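Local coordinates for heme-binding protein HutZ (Vibrio cholerae, PDB 3TGV) that binds heme and very probably degrades it to biliverdin, releasing the iron, as a member of the HugZ/HutZ heme oxygenase family, at residues R79-V91 and L124-F138. The protein carries 1 engineered substitution. Numbering follows the deposited sequence.
Engineered in segment 124-138: Gln131 (natural residue His).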
# COMPACT_ATOMS: atom_id res chain seq x y z
N ARG A 79 -7.61 5.90 -8.29
CA ARG A 79 -7.81 6.26 -6.89
C ARG A 79 -7.03 7.53 -6.58
O ARG A 79 -5.84 7.66 -6.89
CB ARG A 79 -7.42 5.09 -5.96
CG ARG A 79 -8.39 3.90 -6.02
CD ARG A 79 -7.87 2.69 -5.24
NE ARG A 79 -7.97 2.88 -3.80
CZ ARG A 79 -7.44 2.06 -2.89
NH1 ARG A 79 -6.77 0.97 -3.27
NH2 ARG A 79 -7.60 2.32 -1.61
N LYS A 80 -7.72 8.50 -6.00
CA LYS A 80 -7.11 9.76 -5.58
C LYS A 80 -5.99 9.45 -4.59
O LYS A 80 -6.20 8.74 -3.61
CB LYS A 80 -8.18 10.63 -4.94
CG LYS A 80 -7.78 12.02 -4.50
CD LYS A 80 -9.04 12.82 -4.16
CE LYS A 80 -8.76 13.97 -3.22
NZ LYS A 80 -10.01 14.67 -2.76
N ARG A 81 -4.79 9.98 -4.85
CA ARG A 81 -3.65 9.61 -4.03
C ARG A 81 -2.49 10.61 -4.07
O ARG A 81 -2.36 11.38 -5.03
CB ARG A 81 -3.14 8.23 -4.44
CG ARG A 81 -2.58 8.17 -5.86
CD ARG A 81 -2.46 6.71 -6.33
NE ARG A 81 -1.84 6.60 -7.64
CZ ARG A 81 -2.51 6.60 -8.79
NH1 ARG A 81 -3.83 6.71 -8.80
NH2 ARG A 81 -1.86 6.49 -9.94
N LEU A 82 -1.67 10.56 -3.03
CA LEU A 82 -0.42 11.31 -2.92
C LEU A 82 0.68 10.30 -2.69
O LEU A 82 0.55 9.44 -1.82
CB LEU A 82 -0.44 12.23 -1.70
CG LEU A 82 -1.46 13.36 -1.62
CD1 LEU A 82 -1.28 14.12 -0.33
CD2 LEU A 82 -1.35 14.31 -2.83
N THR A 83 1.77 10.38 -3.44
CA THR A 83 2.87 9.42 -3.26
C THR A 83 4.21 10.15 -3.23
O THR A 83 4.42 11.13 -3.96
CB THR A 83 2.87 8.36 -4.38
OG1 THR A 83 1.56 7.80 -4.51
CG2 THR A 83 3.84 7.23 -4.05
N PHE A 84 5.12 9.67 -2.39
CA PHE A 84 6.45 10.23 -2.30
C PHE A 84 7.39 9.25 -1.63
O PHE A 84 6.95 8.37 -0.88
CB PHE A 84 6.44 11.56 -1.54
CG PHE A 84 5.90 11.48 -0.13
CD1 PHE A 84 4.54 11.49 0.10
CD2 PHE A 84 6.76 11.43 0.96
CE1 PHE A 84 4.03 11.42 1.39
CE2 PHE A 84 6.25 11.36 2.27
CZ PHE A 84 4.89 11.36 2.47
N ASP A 85 8.69 9.37 -1.91
CA ASP A 85 9.70 8.56 -1.26
C ASP A 85 10.28 9.36 -0.12
O ASP A 85 10.18 10.59 -0.13
CB ASP A 85 10.80 8.16 -2.24
CG ASP A 85 10.30 7.24 -3.34
OD1 ASP A 85 9.17 6.71 -3.23
OD2 ASP A 85 11.04 7.04 -4.33
N ALA A 86 10.86 8.68 0.87
CA ALA A 86 11.35 9.32 2.08
C ALA A 86 12.56 8.60 2.68
O ALA A 86 12.90 7.50 2.29
CB ALA A 86 10.23 9.41 3.12
N VAL A 87 13.20 9.26 3.64
CA VAL A 87 14.29 8.66 4.40
C VAL A 87 13.84 8.48 5.83
O VAL A 87 13.38 9.43 6.47
CB VAL A 87 15.54 9.55 4.40
CG1 VAL A 87 16.64 8.91 5.25
CG2 VAL A 87 16.00 9.80 2.98
N ALA A 88 13.96 7.25 6.35
CA ALA A 88 13.46 6.94 7.68
C ALA A 88 14.52 7.10 8.74
O ALA A 88 15.69 6.80 8.52
CB ALA A 88 12.89 5.52 7.72
N SER A 89 14.10 7.55 9.91
CA SER A 89 14.99 7.70 11.05
C SER A 89 14.20 7.34 12.30
O SER A 89 13.02 7.69 12.42
CB SER A 89 15.51 9.13 11.12
OG SER A 89 16.74 9.18 11.81
N MET A 90 14.83 6.62 13.22
CA MET A 90 14.17 6.27 14.46
C MET A 90 14.23 7.41 15.48
O MET A 90 15.25 8.09 15.61
CB MET A 90 14.78 5.00 15.05
CG MET A 90 14.14 4.61 16.35
SD MET A 90 14.67 2.99 16.98
CE MET A 90 13.94 3.06 18.63
N VAL A 91 13.13 7.64 16.18
CA VAL A 91 13.05 8.74 17.13
C VAL A 91 13.31 8.25 18.55
O VAL A 91 12.63 7.34 19.03
CB VAL A 91 11.68 9.44 17.08
CG1 VAL A 91 11.62 10.56 18.11
CG2 VAL A 91 11.42 9.98 15.68
N LEU A 124 9.18 4.62 17.15
CA LEU A 124 8.68 5.79 16.44
C LEU A 124 9.65 6.20 15.34
O LEU A 124 10.81 6.52 15.62
CB LEU A 124 8.48 6.94 17.43
CG LEU A 124 8.06 8.31 16.88
CD1 LEU A 124 6.68 8.23 16.22
CD2 LEU A 124 8.06 9.32 18.00
N PHE A 125 9.19 6.17 14.10
CA PHE A 125 10.04 6.55 12.98
C PHE A 125 9.63 7.89 12.39
O PHE A 125 8.45 8.12 12.13
CB PHE A 125 10.02 5.49 11.87
CG PHE A 125 10.75 4.22 12.22
CD1 PHE A 125 12.07 4.03 11.85
CD2 PHE A 125 10.11 3.21 12.92
CE1 PHE A 125 12.74 2.86 12.17
CE2 PHE A 125 10.77 2.05 13.24
CZ PHE A 125 12.09 1.87 12.87
N ARG A 126 10.60 8.77 12.20
CA ARG A 126 10.39 9.99 11.42
C ARG A 126 10.67 9.73 9.95
O ARG A 126 11.71 9.18 9.60
CB ARG A 126 11.28 11.13 11.91
CG ARG A 126 11.54 12.16 10.83
CD ARG A 126 11.76 13.56 11.36
NE ARG A 126 13.09 13.74 11.93
CZ ARG A 126 13.75 14.90 11.91
NH1 ARG A 126 13.20 15.97 11.33
NH2 ARG A 126 14.95 14.98 12.46
N LEU A 127 9.75 10.14 9.08
CA LEU A 127 9.94 9.94 7.65
C LEU A 127 9.97 11.29 6.94
O LEU A 127 9.01 12.05 7.03
CB LEU A 127 8.80 9.10 7.08
CG LEU A 127 8.39 7.91 7.94
CD1 LEU A 127 7.19 7.25 7.30
CD2 LEU A 127 9.54 6.93 8.08
N GLN A 128 11.06 11.55 6.23
CA GLN A 128 11.29 12.84 5.58
C GLN A 128 11.42 12.69 4.07
O GLN A 128 12.32 12.00 3.58
CB GLN A 128 12.54 13.50 6.14
CG GLN A 128 12.57 13.54 7.65
CD GLN A 128 13.74 14.33 8.19
OE1 GLN A 128 14.77 13.76 8.58
NE2 GLN A 128 13.59 15.65 8.23
N PRO A 129 10.51 13.34 3.33
CA PRO A 129 10.44 13.30 1.86
C PRO A 129 11.70 13.85 1.22
O PRO A 129 12.30 14.77 1.78
CB PRO A 129 9.25 14.21 1.53
CG PRO A 129 9.05 15.05 2.75
CD PRO A 129 9.45 14.18 3.91
N GLU A 130 12.08 13.33 0.06
CA GLU A 130 13.33 13.78 -0.56
C GLU A 130 13.32 14.00 -2.07
O GLU A 130 14.03 14.88 -2.57
CB GLU A 130 14.46 12.83 -0.18
CG GLU A 130 15.81 13.52 -0.08
CD GLU A 130 16.75 12.78 0.84
OE1 GLU A 130 17.34 11.77 0.40
OE2 GLU A 130 16.89 13.21 2.01
N GLN A 131 12.56 13.21 -2.81
CA GLN A 131 12.66 13.24 -4.26
C GLN A 131 11.38 13.68 -4.97
O GLN A 131 11.12 13.27 -6.10
CB GLN A 131 13.12 11.87 -4.78
CG GLN A 131 14.46 11.42 -4.24
CD GLN A 131 15.58 12.44 -4.46
OE1 GLN A 131 16.76 12.12 -4.33
NE2 GLN A 131 15.21 13.67 -4.79
N GLY A 132 10.60 14.53 -4.30
CA GLY A 132 9.39 15.08 -4.88
C GLY A 132 8.12 14.41 -4.41
O GLY A 132 8.14 13.46 -3.61
N LEU A 133 7.00 14.91 -4.93
CA LEU A 133 5.67 14.45 -4.57
C LEU A 133 4.84 14.26 -5.84
O LEU A 133 4.87 15.10 -6.75
CB LEU A 133 4.99 15.53 -3.72
CG LEU A 133 3.83 15.24 -2.76
CD1 LEU A 133 2.75 16.27 -2.94
CD2 LEU A 133 3.27 13.82 -2.85
N PHE A 134 4.09 13.17 -5.89
CA PHE A 134 3.15 12.94 -6.98
C PHE A 134 1.74 13.02 -6.45
O PHE A 134 1.41 12.46 -5.39
CB PHE A 134 3.40 11.60 -7.63
CG PHE A 134 2.39 11.23 -8.67
CD1 PHE A 134 1.43 10.26 -8.41
CD2 PHE A 134 2.42 11.81 -9.93
CE1 PHE A 134 0.49 9.90 -9.39
CE2 PHE A 134 1.49 11.46 -10.90
CZ PHE A 134 0.53 10.50 -10.63
N VAL A 135 0.89 13.71 -7.19
CA VAL A 135 -0.47 13.99 -6.77
C VAL A 135 -1.40 13.57 -7.89
O VAL A 135 -1.24 14.00 -9.03
CB VAL A 135 -0.62 15.50 -6.53
CG1 VAL A 135 -2.04 15.84 -6.13
CG2 VAL A 135 0.38 15.96 -5.48
N LYS A 136 -2.37 12.73 -7.58
CA LYS A 136 -3.30 12.28 -8.61
C LYS A 136 -4.75 12.41 -8.15
O LYS A 136 -5.10 11.99 -7.05
CB LYS A 136 -2.98 10.84 -9.00
CG LYS A 136 -3.95 10.24 -10.01
CD LYS A 136 -3.59 10.61 -11.44
CE LYS A 136 -4.47 9.87 -12.44
NZ LYS A 136 -5.50 10.78 -13.01
N GLY A 137 -5.58 13.02 -9.00
CA GLY A 137 -7.01 13.11 -8.76
C GLY A 137 -7.51 14.34 -8.03
O GLY A 137 -8.64 14.36 -7.53
N PHE A 138 -6.67 15.37 -7.94
CA PHE A 138 -7.01 16.60 -7.22
C PHE A 138 -7.24 17.78 -8.19
O PHE A 138 -6.77 17.76 -9.33
CB PHE A 138 -5.89 16.97 -6.26
CG PHE A 138 -5.68 15.97 -5.14
CD1 PHE A 138 -6.12 16.25 -3.86
CD2 PHE A 138 -5.02 14.77 -5.37
CE1 PHE A 138 -5.93 15.34 -2.82
CE2 PHE A 138 -4.82 13.85 -4.34
CZ PHE A 138 -5.27 14.15 -3.06
O HOH W 1 10.32 12.41 -2.22
O HOH W 2 9.28 11.01 -4.20
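The carbonyl O of Asp85 takes a hydrogen bond from a water at 2.8 Å and a weak, bent one from the backbone N of Glu130. That water also donates to Gly132 O, while a second water accepts from Asp85 N at 2.9 Å and donates to the same Gly132 O. Solvent thus largely stands in for direct pairing where the loop 130-132 draws away from strand 81-91 and the register shifts by two. Regular antiparallel ladders run on either side of the loop: Thr83 exchanges two bonds with Phe134, the one from Phe134 N to Thr83 O nearly straight (174°), and Val87 exchanges two with Gln128. Side chains bridge the interruption. With CG between its own backbone N and carbonyl carbon (chi1 58°), the Phe84 ring is placed beside Pro129, CD2 to CB 3.8 Å, with Leu133 CD2 near CD1; Tyr42 meets the same ring. Farther along, Leu82 CD2 packs on Val135 CG2 at 3.6 Å, and the extended chain of Lys80 runs past the Phe138 ring, its NZ forming a salt bridge with Glu6. On the other face of the sheet, Arg81 NH1 binds Arg79 O at 2.9 Å, which helps hold the guanidinium where Lys136 CB and CG cover one face. One long strand thereby pairs with two successive strands in the antiparallel sheet of the FMN-binding-type fold of the pyridoxamine 5'-phosphate oxidase family.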